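Local coordinates for ribosomal protein uL16 3-hydroxylase (Escherichia coli, PDB 4CCL) that hydroxylates an arginine of ribosomal protein uL16 at its C3 position, as a homodimeric, iron- and 2-oxoglutarate-dependent oxygenase, at residues Leu309-Ile314 with Ala335-Ile340; Asp316-Tyr319 with Lys324-Ser327. All blocks are in the same frame, centred on the assembly; numbering follows the deposited sequence.

Contact 1. Residues Leu309-Ile314 with Ala335-Ile340; sequences LRVLRI and ALASNI
Val-311 reaches from its strand to Ala-337, in the last turn of helix 330-338, and this pair carries most of the contact. One methyl does the touching: Val-311 CG1 comes to 3.6 Å from Ala-337 CA and lies 4.0 Å from Ala-337 CB, so it meets the helix backbone as much as the alanine side chain. The same methyl lies 4.0 Å from Leu-336 O, at the preceding residue. The valine's first torsion explains the choice of branch: CG1 is anti to the backbone N (chi1 -171°) and extends to the helix, whereas CG2 falls beside that N. Because the alanine adds little more than its main chain, strand and helix can lie close, with Val-311 CA 5.1 Å from Ala-337 CA.

Around this apolar centre, Trp-369 of strand 369-371 touches both Val-311 and Leu-336 and so joins the two sides, while Val-318 of the neighbouring strand also packs on Val-311. Arg-305 donates a hydrogen bond to Ala-337 O and weaker ones to Leu-336 O and Leu-309 O, tying the helix end to the residue leading into the strand. Farther along the strand, Arg-313 forms a salt bridge with Asp-334, one turn back in the helix, and its backbone bonds to the second subunit, whose Ala-240 packs on Ala-337.

The strand and the C-terminal turn of the helix thus meet through buried carbon in the winged-helix part of the chain, at the dimer interface. Attraction between segments 309-314 and 335-340 themselves is essentially van der Waals, and the polar ties come from the surroundings; the charge of Arg-305 is likely to complement the partial negative charge of the carbonyl end of the helix.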
loop_
_atom_site.group_PDB
_atom_site.type_symbol
_atom_site.label_atom_id
_atom_site.label_comp_id
_atom_site.label_asym_id
_atom_site.label_seq_id
_atom_site.Cartn_x
_atom_site.Cartn_y
_atom_site.Cartn_z
ATOM N N LEU B 309 8.258 -23.153 -10.961
ATOM C CA LEU B 309 8.150 -21.885 -11.671
ATOM C C LEU B 309 6.748 -21.724 -12.238
ATOM O O LEU B 309 6.248 -22.600 -12.942
ATOM C CB LEU B 309 9.178 -21.791 -12.799
ATOM C CG LEU B 309 9.302 -20.410 -13.451
ATOM C CD1 LEU B 309 10.545 -19.687 -12.952
ATOM C CD2 LEU B 309 9.303 -20.506 -14.970
ATOM N N ARG B 310 6.117 -20.597 -11.929
ATOM C CA ARG B 310 4.734 -20.367 -12.324
ATOM C C ARG B 310 4.629 -19.575 -13.625
ATOM O O ARG B 310 5.186 -18.484 -13.751
ATOM C CB ARG B 310 3.973 -19.675 -11.191
ATOM C CG ARG B 310 3.930 -20.508 -9.914
ATOM C CD ARG B 310 3.633 -19.676 -8.671
ATOM N NE ARG B 310 2.299 -19.083 -8.692
ATOM C CZ ARG B 310 1.178 -19.752 -8.439
ATOM N NH1 ARG B 310 1.224 -21.048 -8.157
ATOM N NH2 ARG B 310 0.009 -19.129 -8.476
ATOM N N VAL B 311 3.917 -20.145 -14.593
ATOM C CA VAL B 311 3.676 -19.482 -15.866
ATOM C C VAL B 311 2.174 -19.404 -16.106
ATOM O O VAL B 311 1.505 -20.429 -16.252
ATOM C CB VAL B 311 4.341 -20.237 -17.027
ATOM C CG1 VAL B 311 4.266 -19.417 -18.300
ATOM C CG2 VAL B 311 5.787 -20.555 -16.687
ATOM N N LEU B 312 1.642 -18.187 -16.139
ATOM C CA LEU B 312 0.194 -18.007 -16.179
ATOM C C LEU B 312 -0.244 -17.065 -17.287
ATOM O O LEU B 312 0.410 -16.064 -17.556
ATOM C CB LEU B 312 -0.303 -17.487 -14.832
ATOM C CG LEU B 312 0.061 -18.382 -13.647
ATOM C CD1 LEU B 312 -0.177 -17.669 -12.331
ATOM C CD2 LEU B 312 -0.715 -19.691 -13.703
ATOM N N ARG B 313 -1.360 -17.389 -17.928
ATOM C CA ARG B 313 -1.865 -16.562 -19.012
ATOM C C ARG B 313 -3.076 -15.744 -18.577
ATOM O O ARG B 313 -4.089 -16.297 -18.148
ATOM C CB ARG B 313 -2.221 -17.422 -20.226
ATOM C CG ARG B 313 -2.784 -16.625 -21.387
ATOM C CD ARG B 313 -3.296 -17.526 -22.494
ATOM N NE ARG B 313 -2.230 -17.981 -23.382
ATOM C CZ ARG B 313 -1.723 -17.251 -24.370
ATOM N NH1 ARG B 313 -2.176 -16.025 -24.592
ATOM N NH2 ARG B 313 -0.757 -17.743 -25.132
ATOM N N ILE B 314 -2.958 -14.423 -18.674
ATOM C CA ILE B 314 -4.093 -13.537 -18.456
ATOM C C ILE B 314 -4.340 -12.749 -19.733
ATOM O O ILE B 314 -3.536 -11.897 -20.116
ATOM C CB ILE B 314 -3.849 -12.575 -17.280
ATOM C CG1 ILE B 314 -3.159 -13.312 -16.130
ATOM C CG2 ILE B 314 -5.159 -11.944 -16.825
ATOM C CD1 ILE B 314 -3.340 -12.662 -14.774
ATOM N N ALA B 335 2.448 -23.005 -25.505
ATOM C CA ALA B 335 3.361 -24.110 -25.249
ATOM C C ALA B 335 4.182 -23.854 -23.986
ATOM O O ALA B 335 4.430 -24.771 -23.200
ATOM C CB ALA B 335 4.275 -24.324 -26.445
ATOM N N LEU B 336 4.594 -22.604 -23.794
ATOM C CA LEU B 336 5.361 -22.219 -22.613
ATOM C C LEU B 336 4.529 -22.318 -21.338
ATOM O O LEU B 336 5.008 -22.795 -20.310
ATOM C CB LEU B 336 5.912 -20.799 -22.767
ATOM C CG LEU B 336 7.088 -20.622 -23.729
ATOM C CD1 LEU B 336 7.397 -19.146 -23.949
ATOM C CD2 LEU B 336 8.310 -21.354 -23.199
ATOM N N ALA B 337 3.286 -21.852 -21.408
ATOM C CA ALA B 337 2.408 -21.828 -20.242
ATOM C C ALA B 337 1.874 -23.201 -19.832
ATOM O O ALA B 337 1.981 -23.592 -18.670
ATOM C CB ALA B 337 1.261 -20.858 -20.464
ATOM N N SER B 338 1.301 -23.932 -20.786
ATOM C CA SER B 338 0.527 -25.128 -20.453
ATOM C C SER B 338 1.274 -26.464 -20.466
ATOM O O SER B 338 0.703 -27.490 -20.093
ATOM C CB SER B 338 -0.730 -25.215 -21.316
ATOM O OG SER B 338 -1.648 -24.196 -20.971
ATOM N N ASN B 339 2.529 -26.472 -20.902
ATOM C CA ASN B 339 3.353 -27.668 -20.725
ATOM C C ASN B 339 4.836 -27.414 -20.463
ATOM O O ASN B 339 5.464 -26.589 -21.123
ATOM C CB ASN B 339 3.160 -28.670 -21.875
ATOM C CG ASN B 339 3.656 -28.148 -23.209
ATOM O OD1 ASN B 339 4.832 -28.285 -23.547
ATOM N ND2 ASN B 339 2.751 -27.568 -23.986
ATOM N N ILE B 340 5.384 -28.150 -19.500
ATOM C CA ILE B 340 6.823 -28.221 -19.296
ATOM C C ILE B 340 7.352 -29.158 -20.392
ATOM O O ILE B 340 6.555 -29.689 -21.164
ATOM C CB ILE B 340 7.133 -28.750 -17.868
ATOM C CG1 ILE B 340 8.596 -28.536 -17.489
ATOM C CG2 ILE B 340 6.753 -30.218 -17.729
#

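Contact 2. Residues Asp316-Tyr319 with Lys324-Ser327; sequences DDVY and KIDS
Val-318 and Ile-325 form an antiparallel hydrogen-bonded pair, with Val-318 N to Ile-325 O at 3.0 Å and Ile-325 N to Val-318 O at 2.8 Å, while Tyr-319 and Lys-324 make the adjoining non-hydrogen-bonded pair. The first of these bonds is approached nearly end-on to its carbonyl; in the second the donor sits above the carbonyl plane, 36° out of it.

On the face of Val-318 and Ile-325, Ile-325 CG1 lies 3.6 Å from Val-318 CB, and CD1 carries on to Val-318 CG1. Ile-325 holds CG1 between its backbone N and carbonyl carbon (chi1 44°), which turns that branch to the valine. Leu-333 of helix 330-338 backs Val-318, and Met-359 and Leu-363 of helix 354-365 back Ile-325.

On the opposite face of the sheet, the Tyr-319 ring meets the aliphatic root of Lys-324, CE2 lying 3.5 Å from CB; Gln-266 of helix 263-272 touches both residues. The extended lysine places NZ 3.6 Å from Asp-326 OD2, a salt bridge within segment 324-327, and 4.5 Å from Asp-317 OD1, a looser attraction. The Asp-317 and Asp-326 side chains lie side by side, pointing the same way, their carboxylate planes 48° apart and their OD1 atoms close, two acceptors without a bond. A leucine in place of Asp-317 would probably leave the Lys-324 ammonium with one negative neighbour fewer.

The hairpin is apolar toward helices 330-338 and 354-365, while the Tyr-319/Lys-324 face, against helix 263-272, mixes ring, aliphatic chain and charge, and the Lys-324 ammonium is likely to ease the mutual repulsion of Asp-317 and Asp-326.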
loop_
_atom_site.group_PDB
_atom_site.type_symbol
_atom_site.label_atom_id
_atom_site.label_comp_id
_atom_site.label_asym_id
_atom_site.label_seq_id
_atom_site.Cartn_x
_atom_site.Cartn_y
_atom_site.Cartn_z
ATOM N N ASP B 316 -4.064 -12.040 -23.419
ATOM C CA ASP B 316 -3.027 -12.368 -24.393
ATOM C C ASP B 316 -1.607 -12.216 -23.845
ATOM O O ASP B 316 -0.632 -12.395 -24.574
ATOM C CB ASP B 316 -3.209 -11.541 -25.668
ATOM C CG ASP B 316 -4.430 -11.962 -26.463
ATOM O OD1 ASP B 316 -5.530 -11.432 -26.199
ATOM O OD2 ASP B 316 -4.291 -12.830 -27.352
ATOM N N ASP B 317 -1.495 -11.874 -22.565
ATOM C CA ASP B 317 -0.194 -11.702 -21.927
ATOM C C ASP B 317 0.155 -12.931 -21.101
ATOM O O ASP B 317 -0.715 -13.511 -20.450
ATOM C CB ASP B 317 -0.215 -10.478 -21.015
ATOM C CG ASP B 317 -0.916 -9.295 -21.644
ATOM O OD1 ASP B 317 -0.617 -8.977 -22.815
ATOM O OD2 ASP B 317 -1.772 -8.687 -20.967
ATOM N N VAL B 318 1.425 -13.327 -21.109
ATOM C CA VAL B 318 1.838 -14.445 -20.264
ATOM C C VAL B 318 2.763 -13.909 -19.169
ATOM O O VAL B 318 3.372 -12.865 -19.344
ATOM C CB VAL B 318 2.466 -15.586 -21.103
ATOM C CG1 VAL B 318 3.036 -16.678 -20.219
ATOM C CG2 VAL B 318 1.424 -16.175 -22.037
ATOM N N TYR B 319 2.800 -14.563 -18.014
ATOM C CA TYR B 319 3.659 -14.120 -16.925
ATOM C C TYR B 319 4.435 -15.289 -16.343
ATOM O O TYR B 319 3.847 -16.277 -15.895
ATOM C CB TYR B 319 2.837 -13.435 -15.830
ATOM C CG TYR B 319 2.057 -12.232 -16.312
ATOM C CD1 TYR B 319 0.796 -12.377 -16.875
ATOM C CD2 TYR B 319 2.582 -10.951 -16.205
ATOM C CE1 TYR B 319 0.081 -11.282 -17.317
ATOM C CE2 TYR B 319 1.873 -9.848 -16.644
ATOM C CZ TYR B 319 0.622 -10.020 -17.200
ATOM O OH TYR B 319 -0.094 -8.929 -17.641
ATOM N N LYS B 324 6.434 -10.231 -17.263
ATOM C CA LYS B 324 5.499 -10.333 -18.372
ATOM C C LYS B 324 6.227 -10.682 -19.660
ATOM O O LYS B 324 7.155 -9.989 -20.067
ATOM C CB LYS B 324 4.742 -9.016 -18.547
ATOM C CG LYS B 324 3.818 -8.973 -19.753
ATOM C CD LYS B 324 3.262 -7.570 -19.949
ATOM C CE LYS B 324 2.627 -7.403 -21.322
ATOM N NZ LYS B 324 2.474 -5.965 -21.689
ATOM N N ILE B 325 5.805 -11.773 -20.284
ATOM C CA ILE B 325 6.243 -12.118 -21.625
ATOM C C ILE B 325 5.107 -11.890 -22.631
ATOM O O ILE B 325 3.967 -12.375 -22.457
ATOM C CB ILE B 325 6.805 -13.550 -21.701
ATOM C CG1 ILE B 325 5.915 -14.517 -20.927
ATOM C CG2 ILE B 325 8.215 -13.596 -21.129
ATOM C CD1 ILE B 325 6.576 -15.851 -20.640
ATOM N N ASP B 326 5.449 -11.113 -23.659
ATOM C CA ASP B 326 4.520 -10.627 -24.668
ATOM C C ASP B 326 5.089 -10.933 -26.046
ATOM O O ASP B 326 6.121 -10.380 -26.426
ATOM C CB ASP B 326 4.382 -9.111 -24.527
ATOM C CG ASP B 326 2.941 -8.652 -24.478
ATOM O OD1 ASP B 326 2.088 -9.418 -23.982
ATOM O OD2 ASP B 326 2.666 -7.516 -24.923
ATOM N N SER B 327 4.413 -11.792 -26.801
ATOM C CA SER B 327 4.875 -12.151 -28.138
ATOM C C SER B 327 3.712 -12.304 -29.117
ATOM O O SER B 327 2.630 -12.751 -28.738
ATOM C CB SER B 327 5.701 -13.442 -28.087
ATOM O OG SER B 327 6.221 -13.772 -29.364
#

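The centres of the two contacts are 10 Å apart, and both draw on one three-stranded antiparallel sheet in the winged-helix region, ordered 311-314, 317-320, 323-325, contact 1 through strand 311-314 alone. Both strands of contact 2 fall between the two segments of contact 1: strand 311-314 leads into the hairpin, and the chain then passes from strand 323-325 into helix 330-338, which returns to the first strand. The sheet links them directly, Leu-312 O lying 2.9 Å from Tyr-319 N, probably a hydrogen bond. Contact 2 forms the hairpin, probably the wing of the winged-helix region, and contact 1 fastens its neighbouring edge strand to the helix that follows, away from the iron site.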